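Local coordinates for hemolysin-related protein (Vibrio cholerae serotype O1, PDB 6MLT) that probably helps biofilms stick to surfaces, as a secreted, metal-binding matrix protein that joins a beta-propeller to a lectin-like beta-prism thought to bind carbohydrate, at residues Ala75-Gly78 and Val79-Ser82; Gln549-His552 and Gly553-Tyr557; Ser559-Pro562 and Ser563-Trp566. All coordinates share one frame; numbering follows the deposited sequence.

All three contacts are turns or strand entries on the same side of the chain's centre. Contact 1 is the most buried: backbone bonds and the side chains of two serines and an aspartate fold the end of strand 71-76 beside calcium. Contacts 2 and 3 lie at the two ends of strand 553-559 and are only partly buried. Contact 2 rests on an amide over a phenyl ring, contact 3 on a hydroxyl-clasped turn beside an indole. Leu-76 CD1 of contact 1 packs against Val-554 CG2 of contact 2 at 3.7 Å, joining neighbouring sheets, while Tyr-557 O lies 3.8 Å from Trp-566 CZ3, so contacts 2 and 3 meet too.

Contact 1. Residues Ala75-Gly78 and Val79-Ser82; sequences ALSG and VDGS
Ser-77 and Ser-82 pinch together the tight turn that ends strand 71-76, right beside a calcium site. Ser-77 N donates to Ser-82 O at 2.7 Å. One step further in, Gly-81 N reaches back to Ser-77 O at 2.8 Å; being four residues on, this bond makes an alpha turn. Gly-81 finishes it with a left-handed backbone (phi 81°), where a side chain would press on the carbonyl O of Asp-80.

The side chains brace the loop from within. With its OG anti to the backbone N (chi1 176°), Ser-77 points the hydroxyl forward along the chain to accept from Val-79 N at 3.2 Å, an ST turn. Asp-80 does the matching job on the return: its OD1 takes Ser-82 N at 3.0 Å, an Asx turn, and also Ser-82 OG at 2.8 Å. Both donors come to the same face of the carboxylate, the hydroxyl on the syn side and the N-H from well above the plane. Two bonds on one oxygen help hold the carboxylate's rotation, and Ser-77 CB rests 3.6 Å from that OD1. Leu-76 brings CD2 to 3.8 Å from Gly-81 O.

Outside the loop, Gly-78 N bonds Asp-56, a calcium ligand, and Gly-78 O takes the indole N-H of Trp-17. With Ala-75 paired to Leu-84 further back, this is a beta-hairpin-like reversal with residues 78-81 in its loop, the last of them a left-handed glycine, set beside the calcium site.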
# COMPACT_ATOMS: atom_id res chain seq x y z
N ALA A 75 -17.29 17.33 12.56
CA ALA A 75 -16.55 16.30 13.28
C ALA A 75 -17.51 15.53 14.17
O ALA A 75 -18.21 16.12 15.00
CB ALA A 75 -15.42 16.90 14.11
N LEU A 76 -17.53 14.20 14.01
CA LEU A 76 -18.44 13.32 14.73
C LEU A 76 -17.67 12.40 15.67
O LEU A 76 -16.69 11.77 15.26
CB LEU A 76 -19.26 12.48 13.75
CG LEU A 76 -19.96 13.26 12.64
CD1 LEU A 76 -20.74 12.32 11.73
CD2 LEU A 76 -20.87 14.32 13.25
N SER A 77 -18.13 12.30 16.91
CA SER A 77 -17.45 11.48 17.90
C SER A 77 -17.48 10.01 17.50
O SER A 77 -18.54 9.47 17.17
CB SER A 77 -18.10 11.66 19.27
OG SER A 77 -17.50 10.78 20.21
N GLY A 78 -16.33 9.35 17.57
CA GLY A 78 -16.29 7.92 17.31
C GLY A 78 -17.12 7.11 18.29
O GLY A 78 -17.53 5.99 17.96
N VAL A 79 -17.37 7.65 19.48
CA VAL A 79 -18.11 6.93 20.51
C VAL A 79 -19.58 6.79 20.12
O VAL A 79 -20.14 5.69 20.12
CB VAL A 79 -17.96 7.64 21.87
CG1 VAL A 79 -18.84 6.98 22.94
CG2 VAL A 79 -16.51 7.66 22.31
N ASP A 80 -20.23 7.91 19.80
CA ASP A 80 -21.67 7.91 19.65
C ASP A 80 -22.18 8.76 18.49
O ASP A 80 -23.40 8.88 18.34
CB ASP A 80 -22.34 8.38 20.95
CG ASP A 80 -21.83 9.74 21.40
OD1 ASP A 80 -21.17 10.44 20.60
OD2 ASP A 80 -22.09 10.10 22.56
N GLY A 81 -21.30 9.34 17.68
CA GLY A 81 -21.73 10.15 16.56
C GLY A 81 -22.13 11.56 16.91
O GLY A 81 -22.56 12.30 16.01
N SER A 82 -22.02 11.96 18.17
CA SER A 82 -22.34 13.34 18.54
C SER A 82 -21.33 14.30 17.93
O SER A 82 -20.17 13.96 17.68
CB SER A 82 -22.36 13.49 20.07
OG SER A 82 -21.09 13.20 20.63

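Contact 2. Residues Gln549-His552 and Gly553-Tyr557; sequences QVNH and GVFVY
Asn-551 lays its amide over one face of the Phe-555 ring. ND2 sits 3.1 Å above the ring plane, displaced toward the rim, and its closest atom is Phe-555 CE1 at 3.2 Å. The amide and ring planes are 57° apart, so the group stands tilted over the ring and does not stack on it; Asn-551 CB also touches the rim, 3.7 Å from Phe-555 CZ. The amide is pinned from beyond the segments: OD1 accepts from Ser-516 N, and ND2 donates to Asn-515 OD1. Those two bonds fix which end of the amide lies over the phenyl.

At the edge of the same ring, near its plane, His-552 O approaches Phe-555 CE1 at 3.3 Å; this carbonyl also pairs with Ser-20 OG. Here the chain enters strand 553-559, which runs antiparallel between strand 536-541 and the N-terminal strand 13-19. A sheet built from both ends of the chain is the "velcro" closure of beta-propellers, and Phe-555 belongs to the strand that makes the join.

His-552 starts off away from the strand, though its CB stays 3.3 Å from Gly-553 N. Its ND1 bonds Asp-543 OD2, and the side chain touches Asn-29 and Gln-30 of strand 28-30. Gly-553 follows with a positive phi of 119°, a conformation in which a side chain would clash with His-552 O. Val-554 turns to Trp-17 of strand 13-19.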
# COMPACT_ATOMS: atom_id res chain seq x y z
N GLN A 549 -33.09 6.88 -2.43
CA GLN A 549 -33.78 7.55 -1.33
C GLN A 549 -34.01 6.55 -0.21
O GLN A 549 -35.11 6.02 -0.03
CB GLN A 549 -35.10 8.15 -1.86
CG GLN A 549 -35.60 9.33 -1.07
CD GLN A 549 -36.42 10.28 -1.92
OE1 GLN A 549 -37.51 9.94 -2.36
NE2 GLN A 549 -35.88 11.48 -2.17
N VAL A 550 -32.96 6.28 0.57
CA VAL A 550 -33.05 5.36 1.70
C VAL A 550 -32.73 6.10 2.99
O VAL A 550 -33.51 6.08 3.94
CB VAL A 550 -32.11 4.16 1.53
CG1 VAL A 550 -32.13 3.27 2.79
CG2 VAL A 550 -32.49 3.35 0.30
N ASN A 551 -31.56 6.75 3.03
CA ASN A 551 -31.09 7.38 4.25
C ASN A 551 -30.13 8.50 3.90
O ASN A 551 -29.77 8.70 2.74
CB ASN A 551 -30.43 6.34 5.18
CG ASN A 551 -29.24 5.64 4.55
OD1 ASN A 551 -29.18 5.46 3.33
ND2 ASN A 551 -28.28 5.24 5.37
N HIS A 552 -29.75 9.27 4.92
CA HIS A 552 -28.81 10.37 4.75
C HIS A 552 -28.00 10.56 6.02
O HIS A 552 -28.52 10.39 7.13
CB HIS A 552 -29.52 11.68 4.37
CG HIS A 552 -30.48 12.17 5.41
ND1 HIS A 552 -31.83 11.88 5.37
CD2 HIS A 552 -30.30 12.95 6.50
CE1 HIS A 552 -32.43 12.47 6.40
NE2 HIS A 552 -31.52 13.12 7.10
N GLY A 553 -26.73 10.91 5.86
CA GLY A 553 -25.84 11.24 6.96
C GLY A 553 -24.66 10.29 7.02
O GLY A 553 -24.03 10.00 5.99
N VAL A 554 -24.36 9.82 8.22
CA VAL A 554 -23.22 8.93 8.48
C VAL A 554 -23.73 7.76 9.31
O VAL A 554 -24.38 7.96 10.33
CB VAL A 554 -22.08 9.66 9.21
CG1 VAL A 554 -20.90 8.71 9.46
CG2 VAL A 554 -21.62 10.88 8.41
N PHE A 555 -23.39 6.55 8.87
CA PHE A 555 -23.87 5.34 9.51
C PHE A 555 -22.67 4.45 9.81
O PHE A 555 -21.85 4.19 8.93
CB PHE A 555 -24.90 4.63 8.62
CG PHE A 555 -26.17 5.41 8.49
CD1 PHE A 555 -26.22 6.54 7.70
CD2 PHE A 555 -27.30 5.05 9.20
CE1 PHE A 555 -27.38 7.29 7.61
CE2 PHE A 555 -28.46 5.79 9.11
CZ PHE A 555 -28.50 6.91 8.32
N VAL A 556 -22.56 4.04 11.07
CA VAL A 556 -21.42 3.28 11.56
C VAL A 556 -21.93 1.95 12.09
O VAL A 556 -22.84 1.93 12.92
CB VAL A 556 -20.64 4.06 12.63
CG1 VAL A 556 -19.47 3.24 13.17
CG2 VAL A 556 -20.15 5.38 12.06
N TYR A 557 -21.32 0.86 11.64
CA TYR A 557 -21.72 -0.49 11.98
C TYR A 557 -20.58 -1.21 12.67
O TYR A 557 -19.42 -0.82 12.58
CB TYR A 557 -22.15 -1.26 10.73
CG TYR A 557 -23.35 -0.64 10.04
CD1 TYR A 557 -23.20 0.41 9.14
CD2 TYR A 557 -24.63 -1.09 10.32
CE1 TYR A 557 -24.31 0.97 8.52
CE2 TYR A 557 -25.73 -0.53 9.72
CZ TYR A 557 -25.57 0.49 8.82
OH TYR A 557 -26.68 1.05 8.22

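Contact 3. Residues Ser559-Pro562 and Ser563-Trp566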
# COMPACT_ATOMS: atom_id res chain seq x y z
N SER A 559 -19.50 -5.52 14.10
CA SER A 559 -19.83 -6.94 14.03
C SER A 559 -20.96 -7.27 14.99
O SER A 559 -20.93 -6.89 16.16
CB SER A 559 -18.60 -7.78 14.36
OG SER A 559 -18.94 -9.16 14.35
N ALA A 560 -21.97 -7.99 14.49
CA ALA A 560 -23.09 -8.37 15.33
C ALA A 560 -22.78 -9.55 16.23
O ALA A 560 -23.49 -9.76 17.22
CB ALA A 560 -24.31 -8.70 14.46
N ASN A 561 -21.75 -10.33 15.92
CA ASN A 561 -21.39 -11.50 16.70
C ASN A 561 -20.23 -11.16 17.62
O ASN A 561 -19.13 -10.87 17.12
CB ASN A 561 -21.00 -12.65 15.77
CG ASN A 561 -20.79 -13.96 16.52
OD1 ASN A 561 -20.45 -13.96 17.71
ND2 ASN A 561 -20.98 -15.07 15.82
N PRO A 562 -20.42 -11.17 18.95
CA PRO A 562 -19.31 -10.75 19.83
C PRO A 562 -18.11 -11.68 19.79
O PRO A 562 -17.03 -11.27 20.23
CB PRO A 562 -19.97 -10.74 21.22
CG PRO A 562 -21.09 -11.71 21.11
CD PRO A 562 -21.60 -11.59 19.71
N SER A 563 -18.25 -12.90 19.28
CA SER A 563 -17.12 -13.80 19.08
C SER A 563 -16.49 -13.66 17.70
O SER A 563 -15.61 -14.45 17.36
CB SER A 563 -17.56 -15.25 19.32
OG SER A 563 -17.62 -15.52 20.70
N LYS A 564 -16.91 -12.68 16.91
CA LYS A 564 -16.32 -12.41 15.60
C LYS A 564 -15.92 -10.94 15.52
O LYS A 564 -16.46 -10.17 14.71
CB LYS A 564 -17.27 -12.78 14.47
CG LYS A 564 -17.51 -14.28 14.33
CD LYS A 564 -18.41 -14.58 13.14
CE LYS A 564 -18.42 -16.06 12.80
NZ LYS A 564 -19.27 -16.36 11.61
N PRO A 565 -14.95 -10.53 16.33
CA PRO A 565 -14.47 -9.15 16.24
C PRO A 565 -13.81 -8.88 14.89
O PRO A 565 -13.30 -9.79 14.23
CB PRO A 565 -13.46 -9.04 17.38
CG PRO A 565 -12.98 -10.44 17.59
CD PRO A 565 -14.18 -11.32 17.30
N TRP A 566 -13.85 -7.62 14.49
CA TRP A 566 -13.18 -7.16 13.28
C TRP A 566 -11.79 -6.69 13.67
O TRP A 566 -11.60 -5.55 14.09
CB TRP A 566 -13.99 -6.06 12.60
CG TRP A 566 -15.29 -6.56 12.02
CD1 TRP A 566 -15.65 -7.86 11.79
CD2 TRP A 566 -16.41 -5.76 11.60
NE1 TRP A 566 -16.92 -7.92 11.25
CE2 TRP A 566 -17.40 -6.64 11.13
CE3 TRP A 566 -16.66 -4.39 11.58
CZ2 TRP A 566 -18.63 -6.19 10.64
CZ3 TRP A 566 -17.88 -3.94 11.10
CH2 TRP A 566 -18.85 -4.84 10.64
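Residues Asn-561 to Lys-564 form a type I beta turn, closed by Lys-564 N donating to Asn-561 O at 2.9 Å. Asn-561 serves the turn twice. Its CG is anti to the backbone N (chi1 -173°), which brings OD1 round to accept from Ser-563 N at 2.9 Å; this is an Asx turn laid over the beta turn, and the donor stands above the plane of the acceptor's C=O. The other end of the amide meets the lysine: the extended Lys-564 chain passes obliquely across it, CD 3.7 Å from Asn-561 ND2, and carries its ammonium group onward, away from the turn.

Ser-559 ties the base. Its hydroxyl donates to Lys-564 O at 2.7 Å, reaching it from above the carbonyl plane, and the same OG accepts a weak bond from Asn-561 N at 3.4 Å. One oxygen thus links both sides of the loop. Behind it, Ser-559 CB sits over the five-membered ring of Trp-566 in a CH-pi contact, 3.7 Å from CB to the ring centroid and 19° off the ring normal. Ser-559 N lies over the same indole at the six-membered end, 3.6 Å from Trp-566 CZ2.

Trp-566 is buried against Ile-11, just ahead of strand 13-19, and meets Phe-483 edge-to-face; its backbone pairs with Ala-535, next to strand 536-541. Ala-560 bonds Gln-12 by its backbone, so the turn carries the chain out of strand 553-559 while staying tied to the approaches of both strands that flank it.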